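Side-chain contacts in glycoside hydrolase family 88 protein (Bacteroides vulgatus, PDB 4Q88), which is uncharacterised in detail but probably acts as a hydrolase on carbohydrate substrates: residues 109-114 with 156-161; 40-45 with 100-105; 46-51 with 58-63; 222-227 with 282-287. One frame throughout, in Å; residues are numbered along the deposited sequence.

Three of the four contacts lie in the protein interior; interaction 1 lies at the surface and is the only one to carry a salt bridge. Interaction 2 joins apolar groups and adds a water between backbone carbonyls, interaction 3 adds a side-chain amide bond to a helix carbonyl, and interaction 4 rests on one tryptophan. Helix 39-55 serves both interactions 2 and 3, and helix 103-113 serves interactions 1 and 2. Interactions 1 and 3, with centres about 17 Å apart, also meet where Leu-110 and Leu-113 pack on Leu-61. Interaction 4 links helices later in the chain, but its Pro-227 touches Tyr-156 of interaction 1.

Interaction 1: residues 109-114 with 156-161; sequences DLYKLD and YDITKN
The Tyr-111 ring meets Ile-158 obliquely, its CE1 lying 3.6 Å from Ile-158 CG2. Further back along the same ring, Tyr-111 CD1 approaches the end of the isoleucine's longer branch, 3.8 Å from Ile-158 CD1. A second flat group lies within 156-161: one face of the Tyr-156 ring carries Lys-160 CA, offset toward the rim, while Asn-161 O sits in plane at its edge.

Beside this apolar patch, the Lys-112 chain runs alongside Ile-158 the opposite way, with Lys-112 CD 3.8 Å from Ile-158 CG1. The lysine chain is bent at chi2, chi3 and chi4 (all near -60°), and this curl delivers NZ to the carboxylate of Asp-157. Lys-112 NZ forms a salt bridge of 2.8 Å with Asp-157 OD2, on that oxygen's syn lone pair. Lys-160 NZ turns back to Asp-157 as well, donating 2.7 Å to Asp-157 O in the carbonyl plane, with a long ionic pairing to OD1. With an alanine here in place of Asp-157 the carboxylate is gone, and Lys-112 is likely to be left without its mate, its curled chain free to turn.

In this join between helices 103-113 and 144-159, hydrocarbon packs alongside a salt bridge, and the carboxylate, paired closely with Lys-112 and only at long range with Lys-160, probably offsets part of the lysines' like charge.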
# COMPACT_ATOMS: atom_id res chain seq x y z
N ASP A 109 -0.81 11.65 9.85
CA ASP A 109 -1.52 12.56 8.93
C ASP A 109 -2.51 13.43 9.70
O ASP A 109 -2.60 14.64 9.46
CB ASP A 109 -2.29 11.80 7.87
CG ASP A 109 -1.39 11.14 6.83
OD1 ASP A 109 -0.19 11.45 6.73
OD2 ASP A 109 -1.95 10.25 6.11
N LEU A 110 -3.22 12.83 10.63
CA LEU A 110 -4.19 13.58 11.45
C LEU A 110 -3.52 14.56 12.44
O LEU A 110 -3.98 15.69 12.65
CB LEU A 110 -5.13 12.62 12.15
CG LEU A 110 -6.10 11.89 11.22
CD1 LEU A 110 -6.82 10.80 11.99
CD2 LEU A 110 -7.09 12.84 10.54
N TYR A 111 -2.41 14.14 13.02
CA TYR A 111 -1.58 15.04 13.83
C TYR A 111 -1.11 16.27 13.05
O TYR A 111 -1.12 17.41 13.58
CB TYR A 111 -0.37 14.27 14.33
CG TYR A 111 0.60 15.11 15.11
CD1 TYR A 111 1.55 15.87 14.48
CD2 TYR A 111 0.56 15.13 16.50
CE1 TYR A 111 2.46 16.66 15.18
CE2 TYR A 111 1.47 15.92 17.22
CZ TYR A 111 2.38 16.68 16.54
OH TYR A 111 3.26 17.44 17.23
N LYS A 112 -0.62 16.07 11.83
CA LYS A 112 -0.20 17.25 11.06
C LYS A 112 -1.29 18.29 10.88
O LYS A 112 -1.01 19.51 10.88
CB LYS A 112 0.35 16.83 9.69
CG LYS A 112 1.72 16.18 9.78
CD LYS A 112 2.79 17.10 10.38
CE LYS A 112 2.99 18.38 9.58
NZ LYS A 112 3.46 18.11 8.17
N LEU A 113 -2.52 17.84 10.74
CA LEU A 113 -3.67 18.75 10.61
C LEU A 113 -4.02 19.49 11.88
O LEU A 113 -4.47 20.65 11.83
CB LEU A 113 -4.93 18.03 10.12
CG LEU A 113 -4.78 17.29 8.81
CD1 LEU A 113 -6.09 16.59 8.46
CD2 LEU A 113 -4.36 18.23 7.69
N ASP A 114 -3.82 18.83 13.03
CA ASP A 114 -4.27 19.39 14.32
C ASP A 114 -3.39 18.76 15.40
O ASP A 114 -3.76 17.73 15.98
CB ASP A 114 -5.75 19.04 14.52
CG ASP A 114 -6.31 19.50 15.84
OD1 ASP A 114 -5.83 20.53 16.37
OD2 ASP A 114 -7.24 18.82 16.35
N TYR A 156 9.40 10.90 10.72
CA TYR A 156 10.50 11.86 10.50
C TYR A 156 9.96 13.26 10.25
O TYR A 156 10.48 14.25 10.82
CB TYR A 156 11.44 11.45 9.34
CG TYR A 156 12.50 12.48 9.15
CD1 TYR A 156 13.64 12.47 9.95
CD2 TYR A 156 12.33 13.57 8.28
CE1 TYR A 156 14.60 13.46 9.89
CE2 TYR A 156 13.31 14.59 8.19
CZ TYR A 156 14.45 14.51 9.00
OH TYR A 156 15.42 15.48 8.95
N ASP A 157 8.96 13.39 9.38
CA ASP A 157 8.41 14.72 9.08
C ASP A 157 8.00 15.46 10.36
O ASP A 157 8.25 16.70 10.52
CB ASP A 157 7.19 14.57 8.17
CG ASP A 157 6.57 15.88 7.84
OD1 ASP A 157 7.30 16.75 7.33
OD2 ASP A 157 5.38 16.04 8.08
N ILE A 158 7.41 14.72 11.28
CA ILE A 158 7.00 15.30 12.60
C ILE A 158 8.16 15.53 13.56
O ILE A 158 8.33 16.65 14.06
CB ILE A 158 5.95 14.43 13.27
CG1 ILE A 158 4.68 14.43 12.41
CG2 ILE A 158 5.62 14.95 14.69
CD1 ILE A 158 3.73 13.30 12.74
N THR A 159 8.97 14.51 13.81
CA THR A 159 9.98 14.55 14.85
C THR A 159 11.31 15.15 14.48
O THR A 159 12.08 15.59 15.37
CB THR A 159 10.27 13.14 15.37
OG1 THR A 159 10.81 12.36 14.31
CG2 THR A 159 9.01 12.46 15.95
N LYS A 160 11.60 15.13 13.18
CA LYS A 160 12.93 15.32 12.62
C LYS A 160 14.00 14.47 13.25
O LYS A 160 15.16 14.84 13.25
CB LYS A 160 13.34 16.81 12.67
CG LYS A 160 12.26 17.75 12.19
CD LYS A 160 11.91 17.57 10.72
CE LYS A 160 11.22 18.82 10.19
NZ LYS A 160 9.92 18.60 9.53
N ASN A 161 13.63 13.31 13.76
CA ASN A 161 14.57 12.38 14.34
C ASN A 161 15.20 11.55 13.20
O ASN A 161 14.52 10.69 12.60
CB ASN A 161 13.87 11.48 15.36
CG ASN A 161 14.77 10.40 15.95
OD1 ASN A 161 15.90 10.16 15.50
ND2 ASN A 161 14.27 9.72 16.98

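Interaction 2: residues 40-45 with 100-105; sequences DNAVYH and WQVCFQ
Val-102 is the first residue of 100-105 to reach helix 39-55, and it does so with both methyls. Its CG1 is in the crowded position between the backbone N and the carbonyl carbon (chi1 48°), a torsion that brings this branch to 3.6 Å from Ala-42 CB. The other branch, anti to the backbone N, straddles the same methyl more loosely: Val-102 CG2 is 4.0 Å from Ala-42 CB. Val-102 CG2 also comes to 4.3 Å from Val-43 CG2, a lighter touch at the side of the patch.

The backbone of Val-102 adds a polar link. A water donates to Val-102 O at 2.8 Å and to Ala-42 O at 2.9 Å, bridging two carbonyls that could not bond to each other directly. Val-102 O also accepts from Gln-105 N, so two donors grip it.

At Cys-103 the chains draw closest, the CA atoms of Cys-103 and Ala-42 being 4.9 Å apart. Here it is the backbone that meets the alanine, with Cys-103 N 3.6 Å from Ala-42 CB, an approach that a short side chain permits.

The contact thus joins helix 39-55 to the start of helix 103-113 inside a mainly helical domain of the six-hairpin clan. Trp-67 of helix 58-70 lies against both Ala-42 and Cys-103, and Phe-104 packs on Ala-123 and Met-127 of helix 117-132. Helix 144-159 covers another part, where Val-43 touches Met-147 and Gln-105 donates to main-chain oxygens of Tyr-146 and Met-147.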
# COMPACT_ATOMS: atom_id res chain seq x y z
N ASP A 40 -6.12 -4.06 7.49
CA ASP A 40 -7.10 -3.97 6.41
C ASP A 40 -7.93 -2.69 6.52
O ASP A 40 -8.09 -1.96 5.53
CB ASP A 40 -7.93 -5.25 6.30
CG ASP A 40 -8.68 -5.62 7.58
OD1 ASP A 40 -8.34 -5.23 8.73
OD2 ASP A 40 -9.68 -6.33 7.39
N ASN A 41 -8.42 -2.38 7.73
CA ASN A 41 -9.04 -1.09 7.96
C ASN A 41 -8.07 0.06 7.80
O ASN A 41 -8.40 1.10 7.21
CB ASN A 41 -9.67 -1.04 9.35
CG ASN A 41 -10.80 -2.03 9.50
OD1 ASN A 41 -11.60 -2.21 8.59
ND2 ASN A 41 -10.94 -2.60 10.69
N ALA A 42 -6.85 -0.12 8.30
CA ALA A 42 -5.88 0.94 8.26
C ALA A 42 -5.49 1.30 6.82
O ALA A 42 -5.24 2.46 6.54
CB ALA A 42 -4.62 0.57 9.05
N VAL A 43 -5.43 0.31 5.93
CA VAL A 43 -5.13 0.61 4.49
C VAL A 43 -6.30 1.42 3.88
O VAL A 43 -6.08 2.35 3.16
CB VAL A 43 -4.83 -0.66 3.68
CG1 VAL A 43 -4.77 -0.36 2.16
CG2 VAL A 43 -3.50 -1.21 4.16
N TYR A 44 -7.53 1.06 4.23
CA TYR A 44 -8.70 1.83 3.78
C TYR A 44 -8.46 3.30 4.22
O TYR A 44 -8.58 4.24 3.41
CB TYR A 44 -10.04 1.31 4.29
CG TYR A 44 -11.04 2.44 4.09
CD1 TYR A 44 -11.54 2.74 2.83
CD2 TYR A 44 -11.33 3.30 5.14
CE1 TYR A 44 -12.38 3.86 2.63
CE2 TYR A 44 -12.17 4.40 4.97
CZ TYR A 44 -12.69 4.67 3.72
OH TYR A 44 -13.44 5.80 3.52
N HIS A 45 -8.07 3.51 5.49
CA HIS A 45 -7.82 4.89 5.97
C HIS A 45 -6.73 5.60 5.21
O HIS A 45 -6.83 6.79 5.04
CB HIS A 45 -7.67 4.98 7.48
CG HIS A 45 -8.96 4.77 8.17
ND1 HIS A 45 -9.90 5.77 8.29
CD2 HIS A 45 -9.57 3.64 8.61
CE1 HIS A 45 -10.98 5.29 8.88
NE2 HIS A 45 -10.81 3.99 9.05
N TRP A 100 0.03 -3.95 12.54
CA TRP A 100 -0.50 -3.17 13.67
C TRP A 100 0.15 -1.80 13.74
O TRP A 100 -0.04 -1.05 14.67
CB TRP A 100 -0.29 -3.91 14.98
CG TRP A 100 -1.30 -4.99 15.19
CD1 TRP A 100 -1.06 -6.34 15.28
CD2 TRP A 100 -2.68 -4.80 15.44
NE1 TRP A 100 -2.24 -7.00 15.54
CE2 TRP A 100 -3.25 -6.08 15.64
CE3 TRP A 100 -3.52 -3.67 15.48
CZ2 TRP A 100 -4.64 -6.26 15.86
CZ3 TRP A 100 -4.88 -3.84 15.72
CH2 TRP A 100 -5.43 -5.13 15.93
N GLN A 101 0.89 -1.47 12.71
CA GLN A 101 1.62 -0.17 12.63
C GLN A 101 1.21 0.73 11.48
O GLN A 101 1.47 1.95 11.48
CB GLN A 101 3.11 -0.45 12.55
CG GLN A 101 3.68 -1.20 13.74
CD GLN A 101 5.16 -1.52 13.59
OE1 GLN A 101 5.70 -1.52 12.48
NE2 GLN A 101 5.84 -1.79 14.71
N VAL A 102 0.53 0.19 10.48
CA VAL A 102 0.04 1.01 9.35
C VAL A 102 -0.99 2.05 9.80
O VAL A 102 -1.04 3.16 9.21
CB VAL A 102 -0.46 0.13 8.15
CG1 VAL A 102 -1.38 -0.97 8.62
CG2 VAL A 102 -1.12 0.95 7.05
N CYS A 103 -1.74 1.78 10.88
CA CYS A 103 -2.60 2.78 11.47
C CYS A 103 -1.83 4.08 11.79
O CYS A 103 -2.38 5.21 11.70
CB CYS A 103 -3.33 2.26 12.71
SG CYS A 103 -2.25 1.76 14.04
N PHE A 104 -0.56 3.95 12.14
CA PHE A 104 0.27 5.13 12.48
C PHE A 104 0.43 6.13 11.33
O PHE A 104 0.70 7.34 11.58
CB PHE A 104 1.68 4.74 12.95
CG PHE A 104 1.76 3.82 14.15
CD1 PHE A 104 0.74 3.70 15.06
CD2 PHE A 104 2.94 3.10 14.39
CE1 PHE A 104 0.83 2.86 16.14
CE2 PHE A 104 3.04 2.25 15.46
CZ PHE A 104 2.00 2.14 16.36
N GLN A 105 0.26 5.66 10.09
CA GLN A 105 0.32 6.57 8.95
C GLN A 105 -0.82 7.59 9.05
O GLN A 105 -0.61 8.80 8.89
CB GLN A 105 0.18 5.80 7.62
CG GLN A 105 1.29 4.78 7.39
CD GLN A 105 1.24 4.16 5.99
OE1 GLN A 105 0.78 4.78 5.05
NE2 GLN A 105 1.69 2.92 5.88
O HOH W 1 -3.62 4.00 8.37

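Interaction 3: residues 46-51 with 58-63; sequences TGNMEV and KDYLQY
Asn-48 and Tyr-60 make the tight part of this contact. The asparagine donates from ND2 to Tyr-60 O at 2.9 Å, with an N-H...O angle of 159°. The acceptor lies almost in the amide plane of Asn-48, yet the donor stands above the carbonyl plane rather than on a lone pair. On the other branch of the amide, Asn-48 OD1 rests 3.5 Å from Tyr-60 CB, with amide and ring planes 67° apart. Ser-64 OG also bonds ND2, and Asn-24 ND2 bonds OD1, so both ends of this buried amide are held and its flip is fixed. Val-51 closes on the same tyrosine, its CG1 obliquely against the ring at 3.6 Å from Tyr-60 CD2; the phenol hydroxyl is hydrogen-bonded to His-21 ND1 of helix 13-30.

Helices 39-55 and 58-70 follow each other as a helical hairpin, the axes of the two short segments 9.3 Å apart at closest approach and nearly antiparallel, consistent with the six-hairpin glycosidase clan to which the family belongs.

Toward Leu-61, which is partly exposed, the packing is thinner and wholly apolar. Met-49, a selenomethionine, bends at chi2 and chi3 to bring CE within 3.9 Å of Leu-61 CD1, and it also touches Thr-106 of helix 103-113. Farther round helix 58-70, Lys-58, Asp-59 and Gln-62 are exposed.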
# COMPACT_ATOMS: atom_id res chain seq x y z
N THR A 46 -5.66 4.93 4.79
CA THR A 46 -4.70 5.58 3.86
C THR A 46 -5.37 6.11 2.57
O THR A 46 -5.07 7.22 2.11
CB THR A 46 -3.44 4.71 3.54
OG1 THR A 46 -3.75 3.59 2.70
CG2 THR A 46 -2.81 4.24 4.81
N GLY A 47 -6.30 5.35 2.02
CA GLY A 47 -7.07 5.82 0.89
C GLY A 47 -7.94 7.00 1.21
O GLY A 47 -7.98 8.00 0.48
N ASN A 48 -8.63 6.92 2.34
CA ASN A 48 -9.48 8.04 2.78
C ASN A 48 -8.68 9.31 3.00
O ASN A 48 -9.09 10.41 2.61
CB ASN A 48 -10.24 7.67 4.04
CG ASN A 48 -11.33 8.69 4.38
OD1 ASN A 48 -12.12 9.06 3.52
ND2 ASN A 48 -11.38 9.12 5.60
N MSE A 49 -7.48 9.19 3.59
CA MSE A 49 -6.66 10.38 3.80
C MSE A 49 -6.20 10.98 2.45
O MSE A 49 -6.04 12.23 2.29
CB MSE A 49 -5.48 9.99 4.73
CG MSE A 49 -5.81 9.62 6.19
SE MSE A 49 -6.94 11.03 6.97
CE MSE A 49 -5.87 12.62 6.76
N GLU A 50 -5.96 10.11 1.48
CA GLU A 50 -5.66 10.57 0.10
C GLU A 50 -6.84 11.37 -0.48
O GLU A 50 -6.64 12.47 -1.04
CB GLU A 50 -5.33 9.40 -0.79
CG GLU A 50 -4.58 9.81 -2.05
CD GLU A 50 -3.14 10.22 -1.77
OE1 GLU A 50 -2.53 9.79 -0.77
OE2 GLU A 50 -2.58 11.01 -2.58
N VAL A 51 -8.05 10.86 -0.31
CA VAL A 51 -9.28 11.60 -0.73
C VAL A 51 -9.40 12.94 -0.01
O VAL A 51 -9.72 13.96 -0.64
CB VAL A 51 -10.56 10.78 -0.54
CG1 VAL A 51 -11.77 11.53 -1.08
CG2 VAL A 51 -10.42 9.47 -1.28
N LYS A 58 -14.64 17.56 4.85
CA LYS A 58 -14.58 17.43 6.31
C LYS A 58 -15.31 16.24 6.89
O LYS A 58 -14.95 15.79 7.96
CB LYS A 58 -15.04 18.73 7.01
CG LYS A 58 -14.03 19.85 6.91
CD LYS A 58 -14.63 21.17 7.41
CE LYS A 58 -13.67 22.35 7.30
NZ LYS A 58 -13.55 22.89 5.91
N ASP A 59 -16.32 15.71 6.20
CA ASP A 59 -17.00 14.49 6.67
C ASP A 59 -16.08 13.27 6.54
O ASP A 59 -16.03 12.40 7.40
CB ASP A 59 -18.28 14.25 5.85
CG ASP A 59 -19.34 15.33 6.12
OD1 ASP A 59 -19.40 15.86 7.24
OD2 ASP A 59 -20.07 15.67 5.20
N TYR A 60 -15.34 13.21 5.44
CA TYR A 60 -14.41 12.10 5.23
C TYR A 60 -13.32 12.18 6.28
O TYR A 60 -12.93 11.19 6.86
CB TYR A 60 -13.79 12.12 3.82
CG TYR A 60 -14.71 11.92 2.65
CD1 TYR A 60 -15.96 11.30 2.78
CD2 TYR A 60 -14.31 12.27 1.40
CE1 TYR A 60 -16.79 11.12 1.68
CE2 TYR A 60 -15.13 12.10 0.31
CZ TYR A 60 -16.37 11.53 0.45
OH TYR A 60 -17.17 11.39 -0.66
N LEU A 61 -12.87 13.39 6.59
CA LEU A 61 -11.85 13.55 7.63
C LEU A 61 -12.35 13.04 8.98
O LEU A 61 -11.65 12.36 9.73
CB LEU A 61 -11.44 15.02 7.75
CG LEU A 61 -10.21 15.29 8.62
CD1 LEU A 61 -9.00 14.71 7.89
CD2 LEU A 61 -10.10 16.81 8.85
N GLN A 62 -13.60 13.38 9.30
CA GLN A 62 -14.17 13.01 10.57
C GLN A 62 -14.33 11.50 10.65
O GLN A 62 -14.27 10.94 11.75
CB GLN A 62 -15.56 13.65 10.74
CG GLN A 62 -16.09 13.50 12.18
CD GLN A 62 -15.21 14.25 13.16
OE1 GLN A 62 -14.81 15.36 12.90
NE2 GLN A 62 -14.89 13.63 14.28
N TYR A 63 -14.50 10.84 9.51
CA TYR A 63 -14.57 9.36 9.53
C TYR A 63 -13.25 8.75 10.05
O TYR A 63 -13.26 7.80 10.88
CB TYR A 63 -14.96 8.81 8.16
CG TYR A 63 -15.30 7.35 8.10
CD1 TYR A 63 -14.32 6.42 7.81
CD2 TYR A 63 -16.61 6.90 8.24
CE1 TYR A 63 -14.61 5.07 7.73
CE2 TYR A 63 -16.92 5.52 8.17
CZ TYR A 63 -15.89 4.61 7.91
OH TYR A 63 -16.13 3.26 7.79

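Interaction 4: residues 222-227 with 282-287; sequences VLKQLP and FLWGIN
Just where Leu-223 and Lys-224 meet Trp-284, Val-222 O is gripped by two backbone donors: Leu-226 N at 2.8 Å and Gln-225 N at 3.2 Å. The paired bonds finish the last turn of helix 209-225 before the chain leaves helical geometry at Leu-226, and Leu-223 and Lys-224 of that turn meet the indole.

Within 282-287, Trp-284 makes the contact. Its CG is anti to the backbone N (chi1 -176°), which sends the ring system across a gap where the nearest CA atoms, those of Lys-224 and Trp-284, are still 8.8 Å apart. The six-membered ring does the touching on the leucine side: Trp-284 CH2 is 3.6 Å from Leu-223 CB. Next to it, Trp-284 CZ2 comes to 3.8 Å from Lys-224 N, so the indole packs against main chain as well as side chain. Both approaches are oblique.

Lys-224 crosses the indole with its methylenes. Extended as far as chi3, the chain passes the pyrrole nitrogen, with Lys-224 CD 4.0 Å from Trp-284 NE1. Beyond the two segments, Leu-223 packs on Ile-237 of helix 233-249 and Trp-284 touches Glu-353 of helix 341-358.

Were Trp-284 replaced by an alanine, a gap would probably open between the two helices, leaving Leu-223 and the lysine methylenes without their partner.

No hydrogen bond joins the two segments, so this contact illustrates how one large aromatic can span helices set wide apart, cohesion coming from hydrocarbon and shape while the helix-end bonds remain local.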
# COMPACT_ATOMS: atom_id res chain seq x y z
N VAL A 222 7.06 6.81 0.07
CA VAL A 222 8.33 7.19 0.65
C VAL A 222 8.86 8.45 -0.06
O VAL A 222 9.18 9.47 0.61
CB VAL A 222 9.37 6.07 0.59
CG1 VAL A 222 10.78 6.61 0.78
CG2 VAL A 222 9.09 5.01 1.62
N LEU A 223 8.92 8.41 -1.40
CA LEU A 223 9.46 9.50 -2.18
C LEU A 223 8.61 10.78 -2.08
O LEU A 223 9.15 11.90 -2.15
CB LEU A 223 9.69 9.07 -3.64
CG LEU A 223 10.82 8.05 -3.77
CD1 LEU A 223 10.78 7.37 -5.11
CD2 LEU A 223 12.19 8.72 -3.51
N LYS A 224 7.32 10.65 -1.84
CA LYS A 224 6.47 11.80 -1.67
C LYS A 224 6.85 12.68 -0.46
O LYS A 224 6.79 13.93 -0.53
CB LYS A 224 5.08 11.24 -1.55
CG LYS A 224 3.91 12.15 -1.42
CD LYS A 224 2.70 11.21 -1.52
CE LYS A 224 1.43 11.87 -1.11
NZ LYS A 224 1.33 13.13 -1.83
N GLN A 225 7.28 12.05 0.64
CA GLN A 225 7.63 12.77 1.85
C GLN A 225 9.08 12.71 2.35
O GLN A 225 9.43 13.42 3.30
CB GLN A 225 6.67 12.36 2.98
CG GLN A 225 5.24 12.86 2.74
CD GLN A 225 4.32 12.48 3.87
OE1 GLN A 225 3.87 11.32 3.96
NE2 GLN A 225 4.07 13.42 4.76
N LEU A 226 9.91 11.89 1.74
CA LEU A 226 11.31 11.83 2.15
C LEU A 226 11.98 13.18 1.86
O LEU A 226 11.79 13.75 0.79
CB LEU A 226 12.05 10.74 1.41
CG LEU A 226 13.49 10.41 1.78
CD1 LEU A 226 13.55 9.67 3.10
CD2 LEU A 226 14.20 9.59 0.69
N PRO A 227 12.80 13.68 2.79
CA PRO A 227 13.49 14.94 2.38
C PRO A 227 14.33 14.80 1.11
O PRO A 227 15.02 13.78 0.90
CB PRO A 227 14.44 15.22 3.56
CG PRO A 227 13.87 14.49 4.70
CD PRO A 227 13.17 13.26 4.15
N PHE A 282 2.30 4.30 -10.86
CA PHE A 282 2.67 4.80 -12.19
C PHE A 282 2.19 6.26 -12.34
O PHE A 282 2.91 7.11 -12.78
CB PHE A 282 2.03 3.94 -13.28
CG PHE A 282 2.73 2.61 -13.52
CD1 PHE A 282 4.00 2.60 -14.00
CD2 PHE A 282 2.08 1.42 -13.35
CE1 PHE A 282 4.66 1.42 -14.29
CE2 PHE A 282 2.72 0.23 -13.67
CZ PHE A 282 4.01 0.24 -14.10
N LEU A 283 0.95 6.51 -11.93
CA LEU A 283 0.40 7.89 -12.04
C LEU A 283 1.25 8.85 -11.18
O LEU A 283 1.61 9.94 -11.65
CB LEU A 283 -1.06 7.89 -11.63
CG LEU A 283 -2.04 7.25 -12.60
CD1 LEU A 283 -3.34 7.02 -11.84
CD2 LEU A 283 -2.23 8.10 -13.87
N TRP A 284 1.55 8.47 -9.93
CA TRP A 284 2.38 9.31 -9.03
C TRP A 284 3.75 9.60 -9.68
O TRP A 284 4.24 10.76 -9.73
CB TRP A 284 2.54 8.67 -7.63
CG TRP A 284 3.29 9.59 -6.76
CD1 TRP A 284 2.78 10.63 -6.05
CD2 TRP A 284 4.71 9.64 -6.60
NE1 TRP A 284 3.79 11.30 -5.40
CE2 TRP A 284 4.99 10.76 -5.79
CE3 TRP A 284 5.78 8.91 -7.15
CZ2 TRP A 284 6.29 11.12 -5.45
CZ3 TRP A 284 7.09 9.27 -6.77
CH2 TRP A 284 7.31 10.37 -5.96
N GLY A 285 4.37 8.53 -10.18
CA GLY A 285 5.68 8.63 -10.85
C GLY A 285 5.68 9.57 -12.06
O GLY A 285 6.60 10.35 -12.22
N ILE A 286 4.64 9.52 -12.86
CA ILE A 286 4.55 10.39 -14.03
C ILE A 286 4.29 11.82 -13.54
O ILE A 286 4.97 12.77 -13.97
CB ILE A 286 3.41 9.91 -14.96
CG1 ILE A 286 3.74 8.55 -15.62
CG2 ILE A 286 3.12 10.97 -16.04
CD1 ILE A 286 2.53 7.97 -16.35
N ASN A 287 3.35 11.96 -12.59
CA ASN A 287 2.99 13.29 -12.06
C ASN A 287 4.15 13.99 -11.37
O ASN A 287 4.19 15.24 -11.30
CB ASN A 287 1.84 13.15 -11.07
CG ASN A 287 0.54 12.84 -11.74
OD1 ASN A 287 0.41 13.01 -12.95
ND2 ASN A 287 -0.43 12.34 -10.98